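Long-range contacts in endolysin B (Mycobacterium phage D29, PDB 3HC7), which cleaves the ester linkage between mycolic acids and arabinogalactan in the mycobacterial cell wall, completing lysis of the host once holin has opened its membrane: residues L6-G11 / Y34-I39; W50-K55 / Y81-I86. One frame throughout, in Å; residues are numbered along the deposited sequence.

Contact 1 of 2, residues L6-G11 / Y34-I39; sequences LFTVHG and YRWQPI
Leu6 pairs with Trp36 at the start of a parallel pairing that runs on through Phe7-Gln37 and Thr8-Pro38; the axes of 6-9 and 35-38 diverge by 28°. Gln37 N donates to Leu6 O at 2.9 Å, Leu6 N donates to Arg35 O, and Ile39 N donates to Thr8 O. A water extends the pairing, accepting from His10 N and donating to Ile39 O.

One side-chain bond is added on the face of Leu6, Thr8 and Trp36. Trp36 NE1 donates to Thr8 OG1 at 2.8 Å, almost straight (177°) and in the indole plane. With chi1 at 58°, OG1 lies between its own N and carbonyl carbon, where it meets the indole N-H. Pro38 CG lies over one face of the same indole, toward the rim.

The pairing belongs to the beta-alpha-beta unit formed with helix 22-27, which packs on Leu6 and Trp36; strand 35-38 is the outermost on this side of the alpha/beta-hydrolase sheet.

On the face of Phe7 and Gln37, against helix 50-70, Gln37 CB approaches Phe7 CD1 obliquely at 3.8 Å. The Gln37 chain bends at chi2, and NE2 donates to the carbonyl of the following residue, Pro38 O. Past the last bridge, Val9 CG2 makes an apolar contact with Ile39 CG1 at 3.7 Å.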
loop_
_atom_site.group_PDB
_atom_site.type_symbol
_atom_site.label_atom_id
_atom_site.label_comp_id
_atom_site.label_asym_id
_atom_site.label_seq_id
_atom_site.Cartn_x
_atom_site.Cartn_y
_atom_site.Cartn_z
ATOM N N LEU A 6 -4.606 0.773 -16.399
ATOM C CA LEU A 6 -4.815 0.769 -14.960
ATOM C C LEU A 6 -4.118 -0.441 -14.337
ATOM O O LEU A 6 -4.412 -1.591 -14.680
ATOM C CB LEU A 6 -6.312 0.754 -14.629
ATOM C CG LEU A 6 -6.675 0.617 -13.148
ATOM C CD1 LEU A 6 -6.098 1.767 -12.350
ATOM C CD2 LEU A 6 -8.191 0.527 -12.955
ATOM N N PHE A 7 -3.181 -0.171 -13.434
ATOM C CA PHE A 7 -2.452 -1.223 -12.735
ATOM C C PHE A 7 -2.956 -1.309 -11.304
ATOM O O PHE A 7 -3.089 -0.290 -10.626
ATOM C CB PHE A 7 -0.947 -0.938 -12.749
ATOM C CG PHE A 7 -0.365 -0.845 -14.131
ATOM C CD1 PHE A 7 0.044 -1.987 -14.806
ATOM C CD2 PHE A 7 -0.239 0.385 -14.759
ATOM C CE1 PHE A 7 0.577 -1.903 -16.081
ATOM C CE2 PHE A 7 0.293 0.478 -16.038
ATOM C CZ PHE A 7 0.701 -0.666 -16.697
ATOM N N THR A 8 -3.241 -2.524 -10.848
ATOM C CA THR A 8 -3.842 -2.708 -9.540
ATOM C C THR A 8 -3.108 -3.764 -8.732
ATOM O O THR A 8 -2.692 -4.804 -9.254
ATOM C CB THR A 8 -5.330 -3.110 -9.642
ATOM O OG1 THR A 8 -5.447 -4.312 -10.409
ATOM C CG2 THR A 8 -6.142 -2.004 -10.298
ATOM N N VAL A 9 -2.953 -3.478 -7.448
ATOM C CA VAL A 9 -2.285 -4.392 -6.536
ATOM C C VAL A 9 -3.169 -4.613 -5.320
ATOM O O VAL A 9 -3.448 -3.682 -4.561
ATOM C CB VAL A 9 -0.914 -3.865 -6.101
ATOM C CG1 VAL A 9 -0.151 -4.939 -5.329
ATOM C CG2 VAL A 9 -0.117 -3.426 -7.319
ATOM N N HIS A 10 -3.618 -5.850 -5.158
ATOM C CA HIS A 10 -4.474 -6.230 -4.039
ATOM C C HIS A 10 -3.846 -6.029 -2.663
ATOM O O HIS A 10 -2.625 -5.900 -2.527
ATOM C CB HIS A 10 -4.909 -7.693 -4.183
ATOM C CG HIS A 10 -6.112 -7.883 -5.051
ATOM N ND1 HIS A 10 -7.375 -7.488 -4.665
ATOM C CD2 HIS A 10 -6.249 -8.435 -6.279
ATOM C CE1 HIS A 10 -8.240 -7.796 -5.614
ATOM N NE2 HIS A 10 -7.583 -8.368 -6.608
ATOM N N GLY A 11 -4.700 -6.021 -1.643
ATOM C CA GLY A 11 -4.259 -5.962 -0.265
ATOM C C GLY A 11 -3.879 -7.334 0.253
ATOM O O GLY A 11 -4.028 -8.344 -0.437
ATOM N N TYR A 34 -10.581 2.479 -19.135
ATOM C CA TYR A 34 -9.211 2.040 -18.887
ATOM C C TYR A 34 -9.018 0.597 -19.340
ATOM O O TYR A 34 -9.941 -0.210 -19.262
ATOM C CB TYR A 34 -8.889 2.092 -17.393
ATOM C CG TYR A 34 -8.735 3.466 -16.785
ATOM C CD1 TYR A 34 -9.829 4.136 -16.257
ATOM C CD2 TYR A 34 -7.486 4.075 -16.699
ATOM C CE1 TYR A 34 -9.691 5.382 -15.684
ATOM C CE2 TYR A 34 -7.340 5.320 -16.125
ATOM C CZ TYR A 34 -8.446 5.968 -15.618
ATOM O OH TYR A 34 -8.312 7.209 -15.042
ATOM N N ARG A 35 -7.812 0.279 -19.801
ATOM C CA ARG A 35 -7.381 -1.109 -19.949
ATOM C C ARG A 35 -6.809 -1.565 -18.607
ATOM O O ARG A 35 -6.154 -0.785 -17.915
ATOM C CB ARG A 35 -6.317 -1.223 -21.036
ATOM C CG ARG A 35 -6.833 -0.904 -22.424
ATOM C CD ARG A 35 -5.830 -0.078 -23.198
ATOM N NE ARG A 35 -4.874 -0.894 -23.935
ATOM C CZ ARG A 35 -3.890 -0.392 -24.676
ATOM N NH1 ARG A 35 -3.728 0.923 -24.763
ATOM N NH2 ARG A 35 -3.066 -1.201 -25.323
ATOM N N TRP A 36 -7.040 -2.824 -18.246
ATOM C CA TRP A 36 -6.730 -3.293 -16.901
ATOM C C TRP A 36 -5.661 -4.384 -16.841
ATOM O O TRP A 36 -5.797 -5.436 -17.469
ATOM C CB TRP A 36 -8.012 -3.773 -16.218
ATOM C CG TRP A 36 -7.808 -4.299 -14.834
ATOM C CD1 TRP A 36 -6.871 -3.896 -13.928
ATOM C CD2 TRP A 36 -8.587 -5.308 -14.186
ATOM N NE1 TRP A 36 -7.007 -4.607 -12.760
ATOM C CE2 TRP A 36 -8.057 -5.478 -12.893
ATOM C CE3 TRP A 36 -9.678 -6.090 -14.578
ATOM C CZ2 TRP A 36 -8.582 -6.400 -11.986
ATOM C CZ3 TRP A 36 -10.198 -7.003 -13.680
ATOM C CH2 TRP A 36 -9.649 -7.151 -12.400
ATOM N N GLN A 37 -4.608 -4.120 -16.067
ATOM C CA GLN A 37 -3.549 -5.093 -15.821
ATOM C C GLN A 37 -3.362 -5.366 -14.330
ATOM O O GLN A 37 -2.593 -4.677 -13.658
ATOM C CB GLN A 37 -2.224 -4.610 -16.407
ATOM C CG GLN A 37 -1.079 -5.582 -16.178
ATOM C CD GLN A 37 -1.386 -6.952 -16.754
ATOM O OE1 GLN A 37 -1.545 -7.102 -17.965
ATOM N NE2 GLN A 37 -1.480 -7.955 -15.887
ATOM N N PRO A 38 -4.064 -6.378 -13.807
ATOM C CA PRO A 38 -3.907 -6.771 -12.405
ATOM C C PRO A 38 -2.493 -7.279 -12.175
ATOM O O PRO A 38 -1.941 -7.941 -13.054
ATOM C CB PRO A 38 -4.902 -7.926 -12.248
ATOM C CG PRO A 38 -5.828 -7.811 -13.387
ATOM C CD PRO A 38 -5.043 -7.218 -14.509
ATOM N N ILE A 39 -1.913 -6.971 -11.021
ATOM C CA ILE A 39 -0.546 -7.393 -10.733
ATOM C C ILE A 39 -0.492 -8.746 -10.013
ATOM O O ILE A 39 -0.955 -8.877 -8.880
ATOM C CB ILE A 39 0.207 -6.324 -9.899
ATOM C CG1 ILE A 39 0.261 -4.989 -10.657
ATOM C CG2 ILE A 39 1.604 -6.805 -9.539
ATOM C CD1 ILE A 39 0.862 -5.086 -12.027
HETATM O O HOH W 1 -2.835 -7.668 -7.390
#

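Contact 2 of 2, residues W50-K55 / Y81-I86; sequences WPSVEK and YSQGAI
The first turn of helix 50-70 faces the start of helix 83-96, with Val53 and Gln83 the nearest backbone pair at 6.8 Å between their CA atoms, a spacing bridged by side chains alone. Gln83 reaches across with a fully extended chain: CG is anti to the backbone N (chi1 177°) and CD continues the line. This carries CD across to helix 50-70, where OE1 meets the hydroxyl of Ser52, which donates to it. The modelled separation is very short and the position of OE1 is less sure, so the exact length of this bond carries little weight. At the other branch of the amide, Gln83 NE2 donates to Ala45 O and Thr12 OG1, two acceptors that are consistent with this orientation of the buried group. Ser52 OG is also bonded to Ala45 N, which ties the loop before helix 50-70 into the same polar cluster.

Gln83 directly follows the catalytic nucleophile Ser82, in the sharp strand-to-helix turn of an alpha/beta hydrolase, the nucleophile elbow. Ser82 has the strained backbone expected there (phi 51°, psi -118°). It occupies the N-cap position of helix 83-96, though its hydroxyl makes no capping bond; OG is bonded by Thr12 N. Gly84, two residues on, is the last glycine of the GxSxG pattern.

Beyond the amide, the rest of the contact is apolar. Val53 CG2 lies against the aliphatic part of Gln83, 3.7 Å from CG, while Val53 CG1 meets Ile86 CG2 at 3.8 Å, the two side chains crossing at about a right angle. The same Ile86 methyl touches the six-membered ring of Trp50, 3.6 Å from CZ3 and 3.8 Å from CH2, at an oblique approach. Val53 CG1 in turn sits over one face of that indole, toward its rim.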
loop_
_atom_site.group_PDB
_atom_site.type_symbol
_atom_site.label_atom_id
_atom_site.label_comp_id
_atom_site.label_asym_id
_atom_site.label_seq_id
_atom_site.Cartn_x
_atom_site.Cartn_y
_atom_site.Cartn_z
ATOM N N TRP A 50 7.243 -8.083 3.949
ATOM C CA TRP A 50 8.146 -7.347 3.069
ATOM C C TRP A 50 8.616 -8.129 1.837
ATOM O O TRP A 50 8.635 -7.577 0.735
ATOM C CB TRP A 50 9.322 -6.680 3.804
ATOM C CG TRP A 50 9.829 -5.533 2.968
ATOM C CD1 TRP A 50 10.918 -5.537 2.144
ATOM C CD2 TRP A 50 9.213 -4.244 2.816
ATOM N NE1 TRP A 50 11.035 -4.318 1.514
ATOM C CE2 TRP A 50 10.003 -3.509 1.908
ATOM C CE3 TRP A 50 8.085 -3.631 3.377
ATOM C CZ2 TRP A 50 9.696 -2.193 1.542
ATOM C CZ3 TRP A 50 7.781 -2.329 3.015
ATOM C CH2 TRP A 50 8.582 -1.622 2.099
ATOM N N PRO A 51 8.980 -9.414 2.000
ATOM C CA PRO A 51 9.315 -10.176 0.782
ATOM C C PRO A 51 8.140 -10.224 -0.172
ATOM O O PRO A 51 8.337 -10.289 -1.385
ATOM C CB PRO A 51 9.611 -11.585 1.308
ATOM C CG PRO A 51 10.029 -11.361 2.753
ATOM C CD PRO A 51 9.174 -10.211 3.226
ATOM N N SER A 52 6.925 -10.208 0.365
ATOM C CA SER A 52 5.745 -10.190 -0.488
ATOM C C SER A 52 5.702 -8.866 -1.254
ATOM O O SER A 52 5.501 -8.847 -2.464
ATOM C CB SER A 52 4.473 -10.400 0.331
ATOM O OG SER A 52 3.332 -10.432 -0.510
ATOM N N VAL A 53 5.906 -7.767 -0.535
ATOM C CA VAL A 53 5.981 -6.439 -1.138
ATOM C C VAL A 53 7.007 -6.355 -2.276
ATOM O O VAL A 53 6.730 -5.770 -3.320
ATOM C CB VAL A 53 6.295 -5.358 -0.072
ATOM C CG1 VAL A 53 6.563 -4.001 -0.732
ATOM C CG2 VAL A 53 5.152 -5.249 0.923
ATOM N N GLU A 54 8.192 -6.923 -2.064
ATOM C CA GLU A 54 9.252 -6.888 -3.063
ATOM C C GLU A 54 8.825 -7.576 -4.360
ATOM O O GLU A 54 9.148 -7.109 -5.444
ATOM C CB GLU A 54 10.524 -7.562 -2.544
ATOM C CG GLU A 54 11.156 -6.947 -1.309
ATOM C CD GLU A 54 12.272 -7.826 -0.749
ATOM O OE1 GLU A 54 12.437 -8.975 -1.222
ATOM O OE2 GLU A 54 12.987 -7.376 0.162
ATOM N N LYS A 55 8.112 -8.694 -4.250
ATOM C CA LYS A 55 7.630 -9.402 -5.446
ATOM C C LYS A 55 6.592 -8.583 -6.205
ATOM O O LYS A 55 6.625 -8.511 -7.434
ATOM C CB LYS A 55 7.045 -10.759 -5.072
ATOM C CG LYS A 55 8.069 -11.701 -4.465
ATOM C CD LYS A 55 7.390 -12.853 -3.761
ATOM C CE LYS A 55 8.415 -13.767 -3.127
ATOM N NZ LYS A 55 9.251 -14.415 -4.171
ATOM N N TYR A 81 -4.193 -1.264 -2.475
ATOM C CA TYR A 81 -4.853 -1.305 -1.175
ATOM C C TYR A 81 -3.964 -2.020 -0.165
ATOM O O TYR A 81 -3.448 -3.102 -0.446
ATOM C CB TYR A 81 -6.199 -2.019 -1.325
ATOM C CG TYR A 81 -6.899 -2.410 -0.040
ATOM C CD1 TYR A 81 -7.006 -1.522 1.025
ATOM C CD2 TYR A 81 -7.492 -3.658 0.084
ATOM C CE1 TYR A 81 -7.659 -1.880 2.191
ATOM C CE2 TYR A 81 -8.148 -4.028 1.245
ATOM C CZ TYR A 81 -8.229 -3.139 2.292
ATOM O OH TYR A 81 -8.883 -3.512 3.441
ATOM N N SER A 82 -3.783 -1.396 0.999
ATOM C CA SER A 82 -2.999 -1.937 2.118
ATOM C C SER A 82 -1.598 -2.403 1.699
ATOM O O SER A 82 -0.806 -1.584 1.257
ATOM C CB SER A 82 -3.790 -2.974 2.953
ATOM O OG SER A 82 -3.645 -4.310 2.507
ATOM N N GLN A 83 -1.265 -3.683 1.836
ATOM C CA GLN A 83 0.040 -4.115 1.332
ATOM C C GLN A 83 0.205 -3.649 -0.122
ATOM O O GLN A 83 1.303 -3.289 -0.564
ATOM C CB GLN A 83 0.211 -5.632 1.440
ATOM C CG GLN A 83 1.534 -6.133 0.866
ATOM C CD GLN A 83 1.727 -7.638 1.027
ATOM O OE1 GLN A 83 2.577 -8.237 0.368
ATOM N NE2 GLN A 83 0.943 -8.252 1.907
ATOM N N GLY A 84 -0.904 -3.642 -0.856
ATOM C CA GLY A 84 -0.917 -3.186 -2.234
ATOM C C GLY A 84 -0.557 -1.718 -2.360
ATOM O O GLY A 84 0.034 -1.305 -3.358
ATOM N N ALA A 85 -0.916 -0.930 -1.347
ATOM C CA ALA A 85 -0.585 0.493 -1.324
ATOM C C ALA A 85 0.913 0.678 -1.131
ATOM O O ALA A 85 1.509 1.594 -1.695
ATOM C CB ALA A 85 -1.348 1.201 -0.224
ATOM N N ILE A 86 1.523 -0.182 -0.323
ATOM C CA ILE A 86 2.980 -0.146 -0.184
ATOM C C ILE A 86 3.654 -0.422 -1.535
ATOM O O ILE A 86 4.595 0.281 -1.918
ATOM C CB ILE A 86 3.508 -1.167 0.847
ATOM C CG1 ILE A 86 2.829 -0.996 2.207
ATOM C CG2 ILE A 86 5.029 -1.031 1.015
ATOM C CD1 ILE A 86 3.217 -2.104 3.214
#

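How the contacts relate
Contact 1 closes along the chain before contact 2 opens, and helix 50-70 directly follows strand 35-38 in the succession of helices and strands. Their centres are 14 Å apart, yet they touch where strand 5-9 runs beside strand 76-81: Val9 O lies 3.3 Å from Tyr81 N, a probable hydrogen bond. Val9 CG1 also packs 3.6 Å from Gly84 CA, at the start of helix 83-96. Just beyond, Gly11 CA comes to 3.3 Å from Ser82 OG, so the end of segment 6-11 borders the nucleophile. Contact 2 carries Ser82 itself; the side chain of Gln83 is about 11 Å from that of catalytic His240, and that of Ile86 about 11 Å from that of Asp166, the inferred acid.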